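Local atomic coordinates of protein ACDH-11, isoform b (Caenorhabditis elegans, PDB entry 4Y9J), a protein that belongs to the acyl-CoA dehydrogenase family of flavoproteins, binds flavin-adenine dinucleotide and assembles from four copies of its chain. Residues Ser323-Tyr337 with Gly407-Phe421. Sequence-based numbering, arbitrary orientation.
Sequences SLGYMRRIISLARDY and GKQAVPMVSEGIECF. With FAD (flavin-adenine dinucleotide), chain C.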
loop_
_atom_site.group_PDB
_atom_site.type_symbol
_atom_site.label_atom_id
_atom_site.label_comp_id
_atom_site.label_asym_id
_atom_site.label_seq_id
_atom_site.Cartn_x
_atom_site.Cartn_y
_atom_site.Cartn_z
ATOM N N SER B 323 -2.092 -19.121 -24.041
ATOM C CA SER B 323 -3.493 -18.930 -24.349
ATOM C C SER B 323 -4.281 -20.199 -24.041
ATOM O O SER B 323 -5.333 -20.173 -23.405
ATOM C CB SER B 323 -3.658 -18.546 -25.828
ATOM O OG SER B 323 -3.157 -17.267 -26.091
ATOM N N LEU B 324 -3.789 -21.315 -24.514
ATOM C CA LEU B 324 -4.444 -22.586 -24.379
ATOM C C LEU B 324 -4.407 -23.063 -22.934
ATOM O O LEU B 324 -5.358 -23.711 -22.482
ATOM C CB LEU B 324 -3.819 -23.623 -25.317
ATOM C CG LEU B 324 -4.209 -23.359 -26.788
ATOM C CD1 LEU B 324 -3.303 -24.047 -27.750
ATOM C CD2 LEU B 324 -5.650 -23.739 -27.037
ATOM N N GLY B 325 -3.319 -22.755 -22.247
ATOM C CA GLY B 325 -3.202 -23.043 -20.826
ATOM C C GLY B 325 -4.310 -22.369 -19.972
ATOM O O GLY B 325 -4.958 -23.053 -19.136
ATOM N N TYR B 326 -4.590 -21.121 -20.276
ATOM C CA TYR B 326 -5.660 -20.372 -19.580
ATOM C C TYR B 326 -7.054 -20.910 -19.923
ATOM O O TYR B 326 -7.914 -21.036 -19.035
ATOM C CB TYR B 326 -5.580 -18.886 -19.882
ATOM C CG TYR B 326 -4.321 -18.246 -19.331
ATOM C CD1 TYR B 326 -3.995 -18.366 -18.013
ATOM C CD2 TYR B 326 -3.456 -17.515 -20.141
ATOM C CE1 TYR B 326 -2.845 -17.791 -17.498
ATOM C CE2 TYR B 326 -2.319 -16.917 -19.625
ATOM C CZ TYR B 326 -2.019 -17.074 -18.301
ATOM O OH TYR B 326 -0.865 -16.591 -17.720
ATOM N N MET B 327 -7.253 -21.235 -21.199
ATOM C CA MET B 327 -8.509 -21.829 -21.657
ATOM C C MET B 327 -8.764 -23.172 -20.973
ATOM O O MET B 327 -9.819 -23.413 -20.364
ATOM C CB MET B 327 -8.507 -21.952 -23.166
ATOM C CG MET B 327 -8.450 -20.618 -23.888
ATOM S SD MET B 327 -7.866 -20.614 -25.633
ATOM C CE MET B 327 -9.047 -21.678 -26.286
ATOM N N ARG B 328 -7.784 -24.052 -21.003
ATOM C CA ARG B 328 -7.922 -25.351 -20.335
ATOM C C ARG B 328 -8.073 -25.178 -18.830
ATOM O O ARG B 328 -8.880 -25.895 -18.209
ATOM C CB ARG B 328 -6.733 -26.231 -20.655
ATOM C CG ARG B 328 -6.601 -27.526 -19.807
ATOM C CD ARG B 328 -7.767 -28.462 -19.924
ATOM N NE ARG B 328 -7.971 -28.853 -21.327
ATOM C CZ ARG B 328 -9.128 -28.998 -21.949
ATOM N NH1 ARG B 328 -10.273 -28.767 -21.302
ATOM N NH2 ARG B 328 -9.149 -29.389 -23.238
ATOM N N ARG B 329 -7.302 -24.288 -18.223
ATOM C CA ARG B 329 -7.381 -24.124 -16.775
ATOM C C ARG B 329 -8.829 -23.707 -16.315
ATOM O O ARG B 329 -9.395 -24.298 -15.411
ATOM C CB ARG B 329 -6.304 -23.149 -16.254
ATOM C CG ARG B 329 -6.380 -22.849 -14.770
ATOM C CD ARG B 329 -6.216 -24.120 -13.948
ATOM N NE ARG B 329 -4.884 -24.758 -14.109
ATOM C CZ ARG B 329 -3.802 -24.447 -13.391
ATOM N NH1 ARG B 329 -3.823 -23.440 -12.526
ATOM N NH2 ARG B 329 -2.661 -25.099 -13.606
ATOM N N ILE B 330 -9.397 -22.726 -16.972
ATOM C CA ILE B 330 -10.708 -22.257 -16.603
ATOM C C ILE B 330 -11.732 -23.332 -16.805
ATOM O O ILE B 330 -12.591 -23.491 -15.974
ATOM C CB ILE B 330 -11.047 -20.879 -17.199
ATOM C CG1 ILE B 330 -12.194 -20.215 -16.407
ATOM C CG2 ILE B 330 -11.489 -21.010 -18.633
ATOM C CD1 ILE B 330 -11.822 -19.905 -14.974
ATOM N N ILE B 331 -11.628 -24.138 -17.854
ATOM C CA ILE B 331 -12.577 -25.166 -18.091
ATOM C C ILE B 331 -12.398 -26.278 -17.036
ATOM O O ILE B 331 -13.358 -26.822 -16.536
ATOM C CB ILE B 331 -12.397 -25.757 -19.525
ATOM C CG1 ILE B 331 -12.726 -24.739 -20.621
ATOM C CG2 ILE B 331 -13.205 -27.044 -19.714
ATOM C CD1 ILE B 331 -12.386 -25.291 -22.010
ATOM N N SER B 332 -11.163 -26.650 -16.733
ATOM C CA SER B 332 -10.916 -27.613 -15.670
ATOM C C SER B 332 -11.505 -27.173 -14.327
ATOM O O SER B 332 -12.091 -27.983 -13.579
ATOM C CB SER B 332 -9.386 -27.888 -15.508
ATOM O OG SER B 332 -9.158 -28.910 -14.566
ATOM N N LEU B 333 -11.260 -25.916 -13.971
ATOM C CA LEU B 333 -11.781 -25.428 -12.721
ATOM C C LEU B 333 -13.301 -25.283 -12.725
ATOM O O LEU B 333 -13.961 -25.729 -11.775
ATOM C CB LEU B 333 -11.143 -24.118 -12.384
ATOM C CG LEU B 333 -9.645 -24.212 -12.042
ATOM C CD1 LEU B 333 -9.069 -22.826 -11.931
ATOM C CD2 LEU B 333 -9.359 -25.062 -10.810
ATOM N N ALA B 334 -13.835 -24.800 -13.841
ATOM C CA ALA B 334 -15.299 -24.617 -13.941
ATOM C C ALA B 334 -15.980 -25.948 -13.929
ATOM O O ALA B 334 -16.995 -26.147 -13.210
ATOM C CB ALA B 334 -15.630 -23.798 -15.187
ATOM N N ARG B 335 -15.485 -26.927 -14.672
ATOM C CA ARG B 335 -16.129 -28.198 -14.584
ATOM C C ARG B 335 -16.098 -28.882 -13.201
ATOM O O ARG B 335 -17.102 -29.483 -12.792
ATOM C CB ARG B 335 -15.727 -29.206 -15.684
ATOM C CG ARG B 335 -14.436 -29.909 -15.447
ATOM C CD ARG B 335 -14.063 -30.803 -16.634
ATOM N NE ARG B 335 -12.831 -31.522 -16.326
ATOM C CZ ARG B 335 -12.350 -32.537 -17.031
ATOM N NH1 ARG B 335 -12.988 -32.999 -18.085
ATOM N NH2 ARG B 335 -11.224 -33.122 -16.635
ATOM N N ASP B 336 -14.989 -28.778 -12.484
ATOM C CA ASP B 336 -14.974 -29.278 -11.136
ATOM C C ASP B 336 -15.972 -28.555 -10.191
ATOM O O ASP B 336 -16.641 -29.173 -9.398
ATOM C CB ASP B 336 -13.582 -29.166 -10.572
ATOM C CG ASP B 336 -13.505 -29.709 -9.211
ATOM O OD1 ASP B 336 -13.395 -30.896 -9.084
ATOM O OD2 ASP B 336 -13.497 -28.923 -8.239
ATOM N N TYR B 337 -16.010 -27.250 -10.288
ATOM C CA TYR B 337 -16.959 -26.452 -9.499
ATOM C C TYR B 337 -18.393 -26.860 -9.777
ATOM O O TYR B 337 -19.199 -26.927 -8.835
ATOM C CB TYR B 337 -16.769 -25.004 -9.785
ATOM C CG TYR B 337 -17.530 -24.084 -8.847
ATOM C CD1 TYR B 337 -17.204 -24.012 -7.483
ATOM C CD2 TYR B 337 -18.489 -23.230 -9.337
ATOM C CE1 TYR B 337 -17.883 -23.133 -6.637
ATOM C CE2 TYR B 337 -19.123 -22.295 -8.517
ATOM C CZ TYR B 337 -18.841 -22.266 -7.181
ATOM O OH TYR B 337 -19.510 -21.413 -6.355
ATOM N N GLY B 407 -4.891 -16.796 -29.452
ATOM C CA GLY B 407 -4.835 -15.501 -28.845
ATOM C C GLY B 407 -6.165 -14.824 -28.743
ATOM O O GLY B 407 -6.514 -14.210 -27.739
ATOM N N LYS B 408 -6.912 -14.929 -29.827
ATOM C CA LYS B 408 -8.166 -14.247 -29.942
ATOM C C LYS B 408 -9.284 -15.098 -29.333
ATOM O O LYS B 408 -10.284 -14.562 -28.888
ATOM C CB LYS B 408 -8.411 -13.887 -31.390
ATOM C CG LYS B 408 -9.650 -13.098 -31.696
ATOM C CD LYS B 408 -9.860 -11.894 -30.790
ATOM C CE LYS B 408 -8.699 -10.906 -30.882
ATOM N NZ LYS B 408 -8.799 -9.757 -30.014
ATOM N N GLN B 409 -9.141 -16.412 -29.307
ATOM C CA GLN B 409 -10.048 -17.265 -28.532
ATOM C C GLN B 409 -10.019 -17.024 -26.997
ATOM O O GLN B 409 -11.027 -17.199 -26.354
ATOM C CB GLN B 409 -9.755 -18.729 -28.743
ATOM C CG GLN B 409 -10.100 -19.287 -30.089
ATOM C CD GLN B 409 -9.697 -20.732 -30.139
ATOM O OE1 GLN B 409 -8.522 -21.046 -29.962
ATOM N NE2 GLN B 409 -10.649 -21.607 -30.361
ATOM N N ALA B 410 -8.879 -16.631 -26.461
ATOM C CA ALA B 410 -8.575 -16.792 -25.032
ATOM C C ALA B 410 -9.444 -15.885 -24.125
ATOM O O ALA B 410 -10.037 -16.386 -23.195
ATOM C CB ALA B 410 -7.108 -16.516 -24.745
ATOM N N VAL B 411 -9.535 -14.592 -24.410
ATOM C CA VAL B 411 -10.282 -13.730 -23.503
ATOM C C VAL B 411 -11.778 -14.043 -23.497
ATOM O O VAL B 411 -12.332 -14.223 -22.448
ATOM C CB VAL B 411 -10.014 -12.237 -23.703
ATOM C CG1 VAL B 411 -10.945 -11.381 -22.836
ATOM C CG2 VAL B 411 -8.544 -11.904 -23.343
ATOM N N PRO B 412 -12.426 -14.169 -24.665
ATOM C CA PRO B 412 -13.834 -14.541 -24.527
ATOM C C PRO B 412 -14.082 -15.892 -23.867
ATOM O O PRO B 412 -15.107 -16.022 -23.185
ATOM C CB PRO B 412 -14.346 -14.592 -25.963
ATOM C CG PRO B 412 -13.397 -13.683 -26.713
ATOM C CD PRO B 412 -12.056 -13.845 -26.055
ATOM N N MET B 413 -13.219 -16.876 -24.112
ATOM C CA MET B 413 -13.411 -18.158 -23.471
ATOM C C MET B 413 -13.156 -18.071 -21.933
ATOM O O MET B 413 -13.918 -18.630 -21.150
ATOM C CB MET B 413 -12.503 -19.228 -24.056
ATOM C CG MET B 413 -13.037 -20.615 -23.671
ATOM S SD MET B 413 -12.085 -21.928 -24.347
ATOM C CE MET B 413 -12.646 -21.713 -26.059
ATOM N N VAL B 414 -12.127 -17.387 -21.495
ATOM C CA VAL B 414 -11.869 -17.310 -20.062
ATOM C C VAL B 414 -12.965 -16.437 -19.406
ATOM O O VAL B 414 -13.413 -16.782 -18.333
ATOM C CB VAL B 414 -10.483 -16.761 -19.740
ATOM C CG1 VAL B 414 -10.285 -16.595 -18.236
ATOM C CG2 VAL B 414 -9.455 -17.723 -20.274
ATOM N N SER B 415 -13.455 -15.412 -20.127
ATOM C CA SER B 415 -14.576 -14.610 -19.617
ATOM C C SER B 415 -15.815 -15.505 -19.347
ATOM O O SER B 415 -16.509 -15.318 -18.349
ATOM C CB SER B 415 -14.882 -13.445 -20.559
ATOM O OG SER B 415 -15.984 -12.687 -20.122
ATOM N N GLU B 416 -16.157 -16.358 -20.303
ATOM C CA GLU B 416 -17.250 -17.324 -20.165
ATOM C C GLU B 416 -17.016 -18.241 -18.988
ATOM O O GLU B 416 -17.913 -18.540 -18.202
ATOM C CB GLU B 416 -17.461 -18.155 -21.469
ATOM C CG GLU B 416 -18.802 -18.873 -21.534
ATOM C CD GLU B 416 -19.958 -17.909 -21.563
ATOM O OE1 GLU B 416 -20.007 -17.087 -22.534
ATOM O OE2 GLU B 416 -20.826 -17.965 -20.638
ATOM N N GLY B 417 -15.782 -18.658 -18.828
ATOM C CA GLY B 417 -15.419 -19.541 -17.723
ATOM C C GLY B 417 -15.568 -18.937 -16.360
ATOM O O GLY B 417 -16.119 -19.599 -15.434
ATOM N N ILE B 418 -15.149 -17.705 -16.204
ATOM C CA ILE B 418 -15.295 -17.068 -14.907
ATOM C C ILE B 418 -16.755 -16.876 -14.548
ATOM O O ILE B 418 -17.121 -17.072 -13.415
ATOM C CB ILE B 418 -14.473 -15.795 -14.655
ATOM C CG1 ILE B 418 -14.873 -14.698 -15.505
ATOM C CG2 ILE B 418 -12.885 -15.996 -14.695
ATOM C CD1 ILE B 418 -14.438 -13.395 -14.881
ATOM N N GLU B 419 -17.620 -16.672 -15.538
ATOM C CA GLU B 419 -19.049 -16.526 -15.302
ATOM C C GLU B 419 -19.690 -17.826 -14.804
ATOM O O GLU B 419 -20.683 -17.750 -14.117
ATOM C CB GLU B 419 -19.714 -16.031 -16.604
ATOM C CG GLU B 419 -21.225 -15.807 -16.569
ATOM C CD GLU B 419 -21.730 -15.191 -17.884
ATOM O OE1 GLU B 419 -20.910 -14.481 -18.529
ATOM O OE2 GLU B 419 -22.893 -15.466 -18.288
ATOM N N CYS B 420 -19.117 -18.999 -15.101
ATOM C CA CYS B 420 -19.598 -20.225 -14.533
ATOM C C CYS B 420 -19.571 -20.199 -12.990
ATOM O O CYS B 420 -20.266 -20.990 -12.355
ATOM C CB CYS B 420 -18.789 -21.435 -14.963
ATOM S SG CYS B 420 -18.828 -21.746 -16.758
ATOM N N PHE B 421 -18.702 -19.398 -12.416
ATOM C CA PHE B 421 -18.641 -19.305 -10.940
ATOM C C PHE B 421 -19.552 -18.217 -10.386
ATOM O O PHE B 421 -19.561 -17.980 -9.183
ATOM C CB PHE B 421 -17.228 -18.979 -10.549
ATOM C CG PHE B 421 -16.249 -20.057 -10.949
ATOM C CD1 PHE B 421 -15.630 -20.032 -12.177
ATOM C CD2 PHE B 421 -15.888 -21.038 -10.045
ATOM C CE1 PHE B 421 -14.743 -21.005 -12.544
ATOM C CE2 PHE B 421 -14.972 -22.004 -10.402
ATOM C CZ PHE B 421 -14.386 -22.002 -11.654
HETATM P PA FAD C . -24.268 -18.859 -8.815
HETATM O O1A FAD C . -25.816 -18.957 -9.041
HETATM O O2A FAD C . -23.674 -19.760 -7.722
HETATM O O5B FAD C . -23.407 -19.324 -10.129
HETATM C C5B FAD C . -23.726 -18.781 -11.388
HETATM C C4B FAD C . -23.479 -19.886 -12.374
HETATM O O4B FAD C . -24.522 -20.843 -12.076
HETATM C C3B FAD C . -23.657 -19.344 -13.787
HETATM O O3B FAD C . -22.972 -20.131 -14.794
HETATM C C2B FAD C . -25.175 -19.448 -13.951
HETATM O O2B FAD C . -25.569 -19.596 -15.301
HETATM C C1B FAD C . -25.366 -20.802 -13.271
HETATM N N9A FAD C . -26.788 -21.049 -12.983
HETATM C C8A FAD C . -27.474 -20.581 -11.887
HETATM N N7A FAD C . -28.782 -21.061 -11.963
HETATM C C5A FAD C . -28.888 -21.845 -13.118
HETATM C C6A FAD C . -29.935 -22.635 -13.791
HETATM N N6A FAD C . -31.134 -22.644 -13.186
HETATM N N1A FAD C . -29.641 -23.300 -14.932
HETATM C C2A FAD C . -28.436 -23.280 -15.531
HETATM N N3A FAD C . -27.428 -22.568 -14.969
HETATM C C4A FAD C . -27.582 -21.843 -13.807
HETATM N N1 FAD C . -26.192 -9.074 -5.039
HETATM C C2 FAD C . -27.042 -8.364 -4.278
HETATM O O2 FAD C . -28.093 -8.897 -3.944
HETATM N N3 FAD C . -26.813 -7.093 -3.955
HETATM C C4 FAD C . -25.699 -6.457 -4.265
HETATM O O4 FAD C . -25.446 -5.294 -3.909
HETATM C C4X FAD C . -24.682 -7.170 -5.085
HETATM N N5 FAD C . -23.470 -6.636 -5.420
HETATM C C5X FAD C . -22.590 -7.307 -6.232
HETATM C C6 FAD C . -21.357 -6.765 -6.616
HETATM C C7 FAD C . -20.485 -7.515 -7.438
HETATM C C7M FAD C . -19.205 -6.915 -7.885
HETATM C C8 FAD C . -20.858 -8.867 -7.857
HETATM C C8M FAD C . -19.925 -9.697 -8.744
HETATM C C9 FAD C . -22.065 -9.423 -7.475
HETATM C C9A FAD C . -22.943 -8.702 -6.666
HETATM N N10 FAD C . -24.116 -9.248 -6.233
HETATM C C10 FAD C . -25.027 -8.541 -5.449
HETATM C "C1'" FAD C . -24.392 -10.640 -6.571
HETATM C "C2'" FAD C . -24.889 -11.036 -7.936
HETATM O "O2'" FAD C . -26.256 -10.598 -8.142
HETATM C "C3'" FAD C . -24.630 -12.546 -7.967
HETATM O "O3'" FAD C . -23.236 -12.825 -8.149
HETATM C "C4'" FAD C . -25.327 -13.076 -9.184
HETATM O "O4'" FAD C . -26.746 -12.950 -8.927
HETATM C "C5'" FAD C . -24.840 -14.513 -9.443
HETATM O "O5'" FAD C . -25.225 -15.317 -8.319
HETATM P P FAD C . -24.078 -16.204 -7.538
HETATM O O1P FAD C . -22.883 -15.317 -7.273
HETATM O O2P FAD C . -24.788 -16.847 -6.339
HETATM O O3P FAD C . -23.733 -17.294 -8.689
HETATM O O HOH W 1 -21.017 -19.494 -7.380
#
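A single water joins Y337 and F421 where the two helical segments meet the cofactor: its oxygen lies 2.6 Å from Y337 OH, in the plane of the tyrosine ring, and 2.8 Å from F421 O. The same water is 2.7 Å from the flavin-adenine dinucleotide phosphate oxygen O2A, so three polar groups grip it. Next to this water the F421 ring crosses that of Y337 obliquely, its CD2 lying 3.5 Å from Y337 CD2 over one tyrosine face, offset toward the rim, with the planes 32° apart. F421 owes this reach to its CG standing anti to its own carbonyl carbon (chi1 -63°), which turns the ring back along the other helix until CZ comes 3.6 Å from A334 CA.

Away from the rings, toward S323, the interface is largely apolar, with no direct hydrogen bond between 323-337 and 407-421. The helices run nearly parallel, at 22° with axes 8.9 Å apart. One point of close approach is G417, where I330 CG1 packs 3.5 Å from G417 CA, the glycine presenting bare backbone to it. At the far end the bent thioether of M327 crosses M413 at about a right angle, the CE methyls 3.6 Å apart, while Q409 OE1, beside M327 CE, is hydrogen-bonded to S368 OG on helix 352-383. That helix also touches M327 and M413 through T365, as expected in the helical bundle of an acyl-CoA dehydrogenase C-terminal domain. The contact thus couples a largely apolar, buried helix pair to a polar end at which Y337 and the F421 carbonyl meet the cofactor's phosphate through water.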